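Local coordinates for protein prepilin (PDB 3FHV) that is the type IVb pilin subunit of Salmonella typhi, here its soluble part, and probably contributes to adhesion to host cells through the chloride channel CFTR, at residues A7-E10 against L11-Q15; G23-K26 against G27-G30; N122-D126 against A127-A131. All blocks are in the same frame, centred on the assembly; numbering follows the deposited sequence.

Interaction 1: A7-E10 against L11-Q15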
ATOM      1  N   ALA A   7     -16.950  -4.399   3.601  1.00 20.58           N
ATOM      2  CA  ALA A   7     -15.631  -4.572   4.282  1.00 20.02           C
ATOM      3  C   ALA A   7     -14.497  -4.640   3.261  1.00 18.66           C
ATOM      4  O   ALA A   7     -13.423  -5.173   3.540  1.00 18.03           O
ATOM      5  CB  ALA A   7     -15.645  -5.831   5.133  1.00 20.72           C
ATOM      6  N   GLY A   8     -14.750  -4.094   2.076  1.00 16.63           N
ATOM      7  CA  GLY A   8     -13.752  -4.097   1.022  1.00 14.87           C
ATOM      8  C   GLY A   8     -12.468  -3.386   1.413  1.00 13.45           C
ATOM      9  O   GLY A   8     -11.375  -3.899   1.170  1.00 11.51           O
ATOM     10  N   THR A   9     -12.594  -2.205   2.013  1.00 11.84           N
ATOM     11  CA  THR A   9     -11.422  -1.439   2.435  1.00 11.60           C
ATOM     12  C   THR A   9     -10.678  -2.212   3.512  1.00 10.67           C
ATOM     13  O   THR A   9      -9.456  -2.333   3.473  1.00  9.74           O
ATOM     14  CB  THR A   9     -11.815  -0.062   3.029  1.00 13.08           C
ATOM     15  OG1 THR A   9     -12.465   0.720   2.023  1.00 14.17           O
ATOM     16  CG2 THR A   9     -10.565   0.695   3.514  1.00 14.68           C
ATOM     17  N   GLU A  10     -11.439  -2.735   4.466  1.00 10.14           N
ATOM     18  CA  GLU A  10     -10.884  -3.490   5.573  1.00 11.11           C
ATOM     19  C   GLU A  10     -10.047  -4.670   5.085  1.00  9.79           C
ATOM     20  O   GLU A  10      -8.926  -4.888   5.558  1.00  9.52           O
ATOM     21  CB  GLU A  10     -12.020  -3.976   6.482  1.00 13.37           C
ATOM     22  CG  GLU A  10     -12.780  -2.859   7.216  1.00 19.50           C
ATOM     23  CD  GLU A  10     -13.597  -1.949   6.288  1.00 21.64           C
ATOM     24  OE1 GLU A  10     -14.043  -2.409   5.215  1.00 21.00           O
ATOM     25  OE2 GLU A  10     -13.812  -0.772   6.645  1.00 24.99           O
ATOM     26  N   LEU A  11     -10.587  -5.422   4.130  1.00  8.29           N
ATOM     27  CA  LEU A  11      -9.890  -6.580   3.583  1.00 10.90           C
ATOM     28  C   LEU A  11      -8.573  -6.149   2.939  1.00 10.39           C
ATOM     29  O   LEU A  11      -7.518  -6.746   3.169  1.00  8.68           O
ATOM     30  CB  LEU A  11     -10.770  -7.277   2.546  1.00 12.27           C
ATOM     31  CG  LEU A  11     -10.230  -8.587   1.973  1.00 16.53           C
ATOM     32  CD1 LEU A  11     -10.185  -9.656   3.058  1.00 11.83           C
ATOM     33  CD2 LEU A  11     -11.124  -9.042   0.833  1.00 20.89           C
ATOM     34  N   THR A  12      -8.642  -5.098   2.135  1.00  8.44           N
ATOM     35  CA  THR A  12      -7.462  -4.577   1.465  1.00  7.82           C
ATOM     36  C   THR A  12      -6.437  -4.077   2.484  1.00  6.87           C
ATOM     37  O   THR A  12      -5.225  -4.214   2.275  1.00  6.94           O
ATOM     38  CB  THR A  12      -7.845  -3.427   0.512  1.00  8.64           C
ATOM     39  OG1 THR A  12      -8.771  -3.925  -0.461  1.00 10.70           O
ATOM     40  CG2 THR A  12      -6.601  -2.869  -0.205  1.00  5.26           C
ATOM     41  N   ASN A  13      -6.922  -3.504   3.582  1.00  6.78           N
ATOM     42  CA  ASN A  13      -6.027  -2.987   4.615  1.00  6.99           C
ATOM     43  C   ASN A  13      -5.223  -4.099   5.268  1.00  6.97           C
ATOM     44  O   ASN A  13      -4.015  -3.966   5.455  1.00  5.90           O
ATOM     45  CB  ASN A  13      -6.806  -2.205   5.692  1.00  7.27           C
ATOM     46  CG  ASN A  13      -7.103  -0.772   5.273  1.00 10.11           C
ATOM     47  OD1 ASN A  13      -6.389  -0.197   4.454  1.00  7.85           O
ATOM     48  ND2 ASN A  13      -8.140  -0.183   5.860  1.00  9.62           N
ATOM     49  N   TYR A  14      -5.884  -5.201   5.616  1.00  5.07           N
ATOM     50  CA  TYR A  14      -5.173  -6.307   6.248  1.00  6.14           C
ATOM     51  C   TYR A  14      -4.219  -6.973   5.266  1.00  4.92           C
ATOM     52  O   TYR A  14      -3.115  -7.355   5.630  1.00  6.30           O
ATOM     53  CB  TYR A  14      -6.162  -7.346   6.794  1.00  6.28           C
ATOM     54  CG  TYR A  14      -7.084  -6.777   7.849  1.00  5.91           C
ATOM     55  CD1 TYR A  14      -6.574  -6.047   8.927  1.00  9.10           C
ATOM     56  CD2 TYR A  14      -8.464  -6.926   7.745  1.00  6.87           C
ATOM     57  CE1 TYR A  14      -7.428  -5.466   9.872  1.00  9.97           C
ATOM     58  CE2 TYR A  14      -9.318  -6.354   8.679  1.00  6.11           C
ATOM     59  CZ  TYR A  14      -8.797  -5.623   9.732  1.00  6.76           C
ATOM     60  OH  TYR A  14      -9.644  -5.026  10.629  1.00  7.30           O
ATOM     61  N   GLN A  15      -4.644  -7.107   4.016  1.00  5.74           N
ATOM     62  CA  GLN A  15      -3.802  -7.752   3.021  1.00  8.73           C
ATOM     63  C   GLN A  15      -2.536  -6.946   2.758  1.00  8.61           C
ATOM     64  O   GLN A  15      -1.435  -7.510   2.711  1.00  8.55           O
ATOM     65  CB  GLN A  15      -4.595  -7.982   1.724  1.00  9.49           C
ATOM     66  CG  GLN A  15      -5.633  -9.097   1.855  1.00 12.39           C
ATOM     67  CD  GLN A  15      -6.561  -9.195   0.656  1.00 15.71           C
ATOM     68  OE1 GLN A  15      -6.273  -8.657  -0.402  1.00 18.48           O
ATOM     69  NE2 GLN A  15      -7.681  -9.894   0.822  1.00 18.03           N
TER
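Asn13 lies one helical turn beyond Thr9, and the two side chains run side by side, pointing the same way. Beneath them Asn13 N donates to Thr9 O at 2.8 Å, a bond of the alpha-helical i to i+4 pattern that also joins Leu11 to Ala7, Thr12 to Gly8 and Tyr14 to Glu10. The Asn13 side chain can be followed outward. Its CB packs against the carbonyl oxygens of both Glu10 and Thr9, the nearer being Glu10 O. Because CG stands beside the backbone N (chi1 -82°), it turns back over the preceding turn and comes within 3.3 Å of Thr9 O. OD1 stays farther from that oxygen. ND2 meets the methyl CG2 of Thr9 at 3.5 Å, alongside it, and makes a weak hydrogen bond to Gly51 O. The contact between the two side chains is thus amide against methyl.

Tyr14 also lies by a carbonyl: its ring carbon CD2 comes to 3.0 Å from Glu10 O, which meets the ring obliquely while also accepting from Tyr14 N at 3.1 Å. Farther out, Tyr14 OH is hydrogen-bonded to Thr93 OG1 and the ring meets Phe152, so this side of helix 8-25 is fixed against the sheet. Glu10 OE2 reaches Ser68 OG. On the side toward the second subunit, Thr9 OG1 bonds to Asp57 O and Thr12 OG1 to Gly61 O, both of that other chain.

The chemistry divides the work: backbone bonds hold the opening turns together, while the hydroxyls of Thr9, Thr12 and Tyr14 and OE2 of Glu10 have hydrogen-bond partners outside them, tying the start of the helix to its own domain and to the neighbouring subunit.

Interaction 2: G23-K26 against G27-G30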
ATOM      1  N   GLY A  23       7.556  -7.548   3.882  1.00 11.12           N
ATOM      2  CA  GLY A  23       8.650  -6.791   3.290  1.00 12.54           C
ATOM      3  C   GLY A  23       9.614  -6.285   4.353  1.00 15.25           C
ATOM      4  O   GLY A  23      10.834  -6.378   4.197  1.00 15.98           O
ATOM      5  N   MET A  24       9.068  -5.752   5.441  1.00 15.56           N
ATOM      6  CA  MET A  24       9.889  -5.240   6.533  1.00 18.29           C
ATOM      7  C   MET A  24      10.675  -6.348   7.231  1.00 18.21           C
ATOM      8  O   MET A  24      11.845  -6.171   7.555  1.00 18.38           O
ATOM      9  CB  MET A  24       9.017  -4.519   7.565  1.00 18.67           C
ATOM     10  CG  MET A  24       9.786  -4.009   8.776  1.00 22.61           C
ATOM     11  SD  MET A  24       8.751  -3.131   9.970  1.00 26.81           S
ATOM     12  CE  MET A  24       8.181  -4.446  10.968  1.00 25.01           C
ATOM     13  N   MET A  25      10.034  -7.489   7.462  1.00 19.79           N
ATOM     14  CA  MET A  25      10.702  -8.591   8.147  1.00 21.98           C
ATOM     15  C   MET A  25      11.859  -9.198   7.362  1.00 23.46           C
ATOM     16  O   MET A  25      12.799  -9.735   7.948  1.00 22.69           O
ATOM     17  CB  MET A  25       9.686  -9.676   8.523  1.00 22.16           C
ATOM     18  CG  MET A  25       8.710  -9.250   9.611  1.00 22.54           C
ATOM     19  SD  MET A  25       9.535  -8.783  11.154  1.00 28.70           S
ATOM     20  CE  MET A  25       9.878  -7.098  10.860  1.00 22.76           C
ATOM     21  N   LYS A  26      11.800  -9.112   6.039  1.00 24.98           N
ATOM     22  CA  LYS A  26      12.874  -9.652   5.212  1.00 28.30           C
ATOM     23  C   LYS A  26      14.182  -8.914   5.491  1.00 29.54           C
ATOM     24  O   LYS A  26      15.265  -9.425   5.208  1.00 30.44           O
ATOM     25  CB  LYS A  26      12.521  -9.530   3.727  1.00 29.27           C
ATOM     26  CG  LYS A  26      11.414 -10.461   3.289  1.00 32.25           C
ATOM     27  CD  LYS A  26      11.176 -10.381   1.791  1.00 34.13           C
ATOM     28  CE  LYS A  26      10.103 -11.371   1.362  1.00 35.42           C
ATOM     29  NZ  LYS A  26       9.797 -11.266  -0.088  1.00 35.30           N
ATOM     30  N   GLY A  27      14.069  -7.715   6.054  1.00 29.72           N
ATOM     31  CA  GLY A  27      15.248  -6.923   6.355  1.00 30.80           C
ATOM     32  C   GLY A  27      15.767  -7.061   7.775  1.00 30.61           C
ATOM     33  O   GLY A  27      16.820  -6.516   8.102  1.00 31.57           O
ATOM     34  N   VAL A  28      15.039  -7.776   8.625  1.00 29.88           N
ATOM     35  CA  VAL A  28      15.473  -7.956  10.005  1.00 29.21           C
ATOM     36  C   VAL A  28      16.256  -9.251  10.160  1.00 28.74           C
ATOM     37  O   VAL A  28      15.828 -10.310   9.705  1.00 29.69           O
ATOM     38  CB  VAL A  28      14.277  -7.963  10.992  1.00 29.44           C
ATOM     39  CG1 VAL A  28      13.465  -6.690  10.826  1.00 29.67           C
ATOM     40  CG2 VAL A  28      13.408  -9.184  10.769  1.00 31.06           C
ATOM     41  N   ASP A  29      17.415  -9.154  10.799  1.00 27.71           N
ATOM     42  CA  ASP A  29      18.266 -10.311  11.021  1.00 26.84           C
ATOM     43  C   ASP A  29      19.073 -10.120  12.296  1.00 25.23           C
ATOM     44  O   ASP A  29      19.641  -9.055  12.522  1.00 24.85           O
ATOM     45  CB  ASP A  29      19.209 -10.500   9.832  1.00 29.36           C
ATOM     46  CG  ASP A  29      18.470 -10.794   8.548  1.00 31.63           C
ATOM     47  OD1 ASP A  29      17.835 -11.868   8.456  1.00 33.81           O
ATOM     48  OD2 ASP A  29      18.517  -9.948   7.631  1.00 34.24           O
ATOM     49  N   GLY A  30      19.104 -11.149  13.136  1.00 23.21           N
ATOM     50  CA  GLY A  30      19.855 -11.057  14.372  1.00 21.98           C
ATOM     51  C   GLY A  30      19.035 -10.563  15.543  1.00 20.89           C
ATOM     52  O   GLY A  30      19.518 -10.534  16.674  1.00 18.78           O
TER
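Met25 folds back on itself, its chain bent at chi2 (-59°) and again at chi3, while Val28 sets CG1 beside its own backbone N with chi1 at -56°; together these torsions bring the two side chains across one another. They belong to the end residues of a type I beta turn from Met25 to Val28, where helix 8-25 of the pilin domain gives way to loop. Two successive i to i+3 backbone bonds are made here. Gly27 N donates to Met24 O at 3.1 Å, and Val28 N, which closes the turn, reaches Met25 O over the same distance. Both donors sit well above the plane of the carbonyl they meet, consistent with the chain tightening into i to i+3 spacing, whereas the N-H groups of an alpha-helix reach back four residues.

Outside the turn, Met24 and Met25 lean on Phe33 and on helix 36-45, through Leu43 and Met39 respectively, and Val28 O accepts from Asn86 ND2. Apolar packing on Met25 and the bond from its own N both join the buried Val28 to the helix end. The methionine supplies the end of its chain: Met25 CE lies 3.6 Å from Val28 CG1, and Met25 SD lies 3.9 Å from Val28 CG2.

Interaction 3: N122-D126 against A127-A131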
ATOM      1  N   ASN A 122     -11.561 -20.355  16.986  1.00  8.96           N
ATOM      2  CA  ASN A 122     -11.494 -21.334  15.903  1.00  8.08           C
ATOM      3  C   ASN A 122     -10.305 -21.049  14.998  1.00  9.01           C
ATOM      4  O   ASN A 122     -10.307 -20.067  14.263  1.00  9.02           O
ATOM      5  CB  ASN A 122     -12.790 -21.283  15.100  1.00  7.59           C
ATOM      6  CG  ASN A 122     -14.009 -21.508  15.968  1.00  7.79           C
ATOM      7  OD1 ASN A 122     -14.294 -22.633  16.355  1.00  7.56           O
ATOM      8  ND2 ASN A 122     -14.722 -20.435  16.291  1.00  7.49           N
ATOM      9  N   ASN A 123      -9.306 -21.925  15.041  1.00  8.52           N
ATOM     10  CA  ASN A 123      -8.095 -21.737  14.253  1.00  7.11           C
ATOM     11  C   ASN A 123      -8.027 -22.594  12.999  1.00  6.01           C
ATOM     12  O   ASN A 123      -7.706 -23.783  13.048  1.00  4.74           O
ATOM     13  CB  ASN A 123      -6.871 -21.998  15.133  1.00  9.41           C
ATOM     14  CG  ASN A 123      -5.571 -21.636  14.450  1.00 12.49           C
ATOM     15  OD1 ASN A 123      -5.555 -21.206  13.292  1.00 12.54           O
ATOM     16  ND2 ASN A 123      -4.463 -21.813  15.166  1.00 13.84           N
ATOM     17  N   HIS A 124      -8.335 -21.975  11.864  1.00  5.08           N
ATOM     18  CA  HIS A 124      -8.305 -22.663  10.579  1.00  5.57           C
ATOM     19  C   HIS A 124      -6.896 -22.682   9.998  1.00  7.59           C
ATOM     20  O   HIS A 124      -6.577 -21.916   9.088  1.00  6.68           O
ATOM     21  CB  HIS A 124      -9.271 -22.001   9.593  1.00  5.57           C
ATOM     22  CG  HIS A 124     -10.689 -21.962  10.071  1.00  8.27           C
ATOM     23  ND1 HIS A 124     -11.219 -20.878  10.739  1.00  9.36           N
ATOM     24  CD2 HIS A 124     -11.687 -22.871   9.978  1.00  4.60           C
ATOM     25  CE1 HIS A 124     -12.483 -21.123  11.037  1.00  6.69           C
ATOM     26  NE2 HIS A 124     -12.791 -22.326  10.586  1.00 10.87           N
ATOM     27  N   THR A 125      -6.058 -23.564  10.531  1.00  7.26           N
ATOM     28  CA  THR A 125      -4.647 -23.616  10.156  1.00  9.29           C
ATOM     29  C   THR A 125      -4.433 -23.982   8.691  1.00 10.76           C
ATOM     30  O   THR A 125      -3.328 -23.845   8.160  1.00  9.25           O
ATOM     31  CB  THR A 125      -3.866 -24.605  11.040  1.00 12.02           C
ATOM     32  OG1 THR A 125      -4.384 -25.928  10.864  1.00 11.55           O
ATOM     33  CG2 THR A 125      -3.979 -24.211  12.501  1.00 14.03           C
ATOM     34  N   ASP A 126      -5.486 -24.455   8.035  1.00  7.93           N
ATOM     35  CA  ASP A 126      -5.372 -24.786   6.622  1.00  9.62           C
ATOM     36  C   ASP A 126      -5.667 -23.535   5.790  1.00  8.12           C
ATOM     37  O   ASP A 126      -5.673 -23.579   4.564  1.00  8.30           O
ATOM     38  CB  ASP A 126      -6.349 -25.905   6.256  1.00  8.59           C
ATOM     39  CG  ASP A 126      -7.790 -25.536   6.535  1.00  9.24           C
ATOM     40  OD1 ASP A 126      -8.047 -24.404   7.002  1.00  6.92           O
ATOM     41  OD2 ASP A 126      -8.672 -26.385   6.283  1.00 10.06           O
ATOM     42  N   ALA A 127      -5.917 -22.422   6.477  1.00  7.11           N
ATOM     43  CA  ALA A 127      -6.205 -21.139   5.839  1.00  7.01           C
ATOM     44  C   ALA A 127      -7.435 -21.174   4.941  1.00  8.71           C
ATOM     45  O   ALA A 127      -7.569 -20.374   4.008  1.00  6.17           O
ATOM     46  CB  ALA A 127      -4.985 -20.654   5.043  1.00  8.85           C
ATOM     47  N   LYS A 128      -8.339 -22.105   5.212  1.00  8.28           N
ATOM     48  CA  LYS A 128      -9.553 -22.181   4.422  1.00  8.02           C
ATOM     49  C   LYS A 128     -10.755 -21.853   5.297  1.00  9.32           C
ATOM     50  O   LYS A 128     -11.029 -22.537   6.282  1.00  8.04           O
ATOM     51  CB  LYS A 128      -9.725 -23.570   3.799  1.00 11.69           C
ATOM     52  CG  LYS A 128     -11.008 -23.691   2.982  1.00 14.61           C
ATOM     53  CD  LYS A 128     -11.148 -25.033   2.291  1.00 18.56           C
ATOM     54  CE  LYS A 128     -12.467 -25.102   1.527  1.00 20.91           C
ATOM     55  NZ  LYS A 128     -12.667 -26.404   0.829  1.00 24.38           N
ATOM     56  N   VAL A 129     -11.459 -20.781   4.952  1.00  7.39           N
ATOM     57  CA  VAL A 129     -12.645 -20.392   5.696  1.00  7.33           C
ATOM     58  C   VAL A 129     -13.740 -20.118   4.674  1.00  8.75           C
ATOM     59  O   VAL A 129     -13.591 -19.252   3.813  1.00  7.64           O
ATOM     60  CB  VAL A 129     -12.414 -19.119   6.553  1.00  7.42           C
ATOM     61  CG1 VAL A 129     -13.723 -18.704   7.224  1.00  8.05           C
ATOM     62  CG2 VAL A 129     -11.356 -19.377   7.612  1.00  7.87           C
ATOM     63  N   THR A 130     -14.827 -20.880   4.764  1.00  8.54           N
ATOM     64  CA  THR A 130     -15.963 -20.737   3.854  1.00  9.68           C
ATOM     65  C   THR A 130     -17.020 -19.829   4.467  1.00  8.90           C
ATOM     66  O   THR A 130     -17.011 -19.575   5.666  1.00  9.02           O
ATOM     67  CB  THR A 130     -16.631 -22.103   3.567  1.00 10.51           C
ATOM     68  OG1 THR A 130     -16.993 -22.719   4.810  1.00  9.13           O
ATOM     69  CG2 THR A 130     -15.684 -23.026   2.795  1.00 11.57           C
ATOM     70  N   ALA A 131     -17.934 -19.346   3.634  1.00  9.13           N
ATOM     71  CA  ALA A 131     -18.996 -18.478   4.105  1.00 10.73           C
ATOM     72  C   ALA A 131     -19.809 -19.248   5.140  1.00 10.86           C
ATOM     73  O   ALA A 131     -20.259 -18.684   6.132  1.00 11.42           O
ATOM     74  CB  ALA A 131     -19.886 -18.053   2.930  1.00 10.97           C
TER
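His124 O receives Ala127 N at 2.7 Å, the bond that closes a type I beta turn from His124 to Ala127 after edge strand 122-124. The donor stands above the carbonyl plane, and the N-H points at the oxygen at 149°. From within the turn, Asp126 OD1 takes the N-H of Lys128, just past it, in an Asx turn: Lys128 N lies 2.9 Å from Asp126 OD1, above the carboxylate plane, with a straighter N-H (163°). The aspartate can do this because CG sits between its backbone N and carbonyl carbon (chi1 59°), which brings the carboxylate over the backbone that follows.

The His124 ring, crossing the Val129 side chain at about a right angle, takes the methyl CG2 over one face in a CH-pi contact, 3.8 Å from the ring centroid. Its ND1 is hydrogen-bonded to Ile117 O on the neighbouring strand, so the ring's rotation is held while Val129 covers that face. Val129 also touches Ile117 and Ile119, and Val129 N bonds to Ser109 OG.

A carboxylate on the surface thus satisfies the N-H of Lys128 where the chain leaves the turn, while the buried valine methyl ties the loop before helix 131-137 to the sheet edge.

Overall arrangement
Interactions 1 and 2 sit on the same element, helix 8-25, at its start and its end, with centres about 24 Å apart; interaction 3 belongs to the far edge of the sheet, its centre about 18 Å from that of interaction 1. None touches another. Interaction 1 is partly buried and is the one of the three that reaches the second subunit, so its polar side chains have partners on several sides. Interactions 2 and 3 are surface turns, each with one buried residue, a valine. Their chemistry differs too: interaction 2 relies on methionine and valine packing, whereas interaction 3 combines a carboxylate and an imidazole ring.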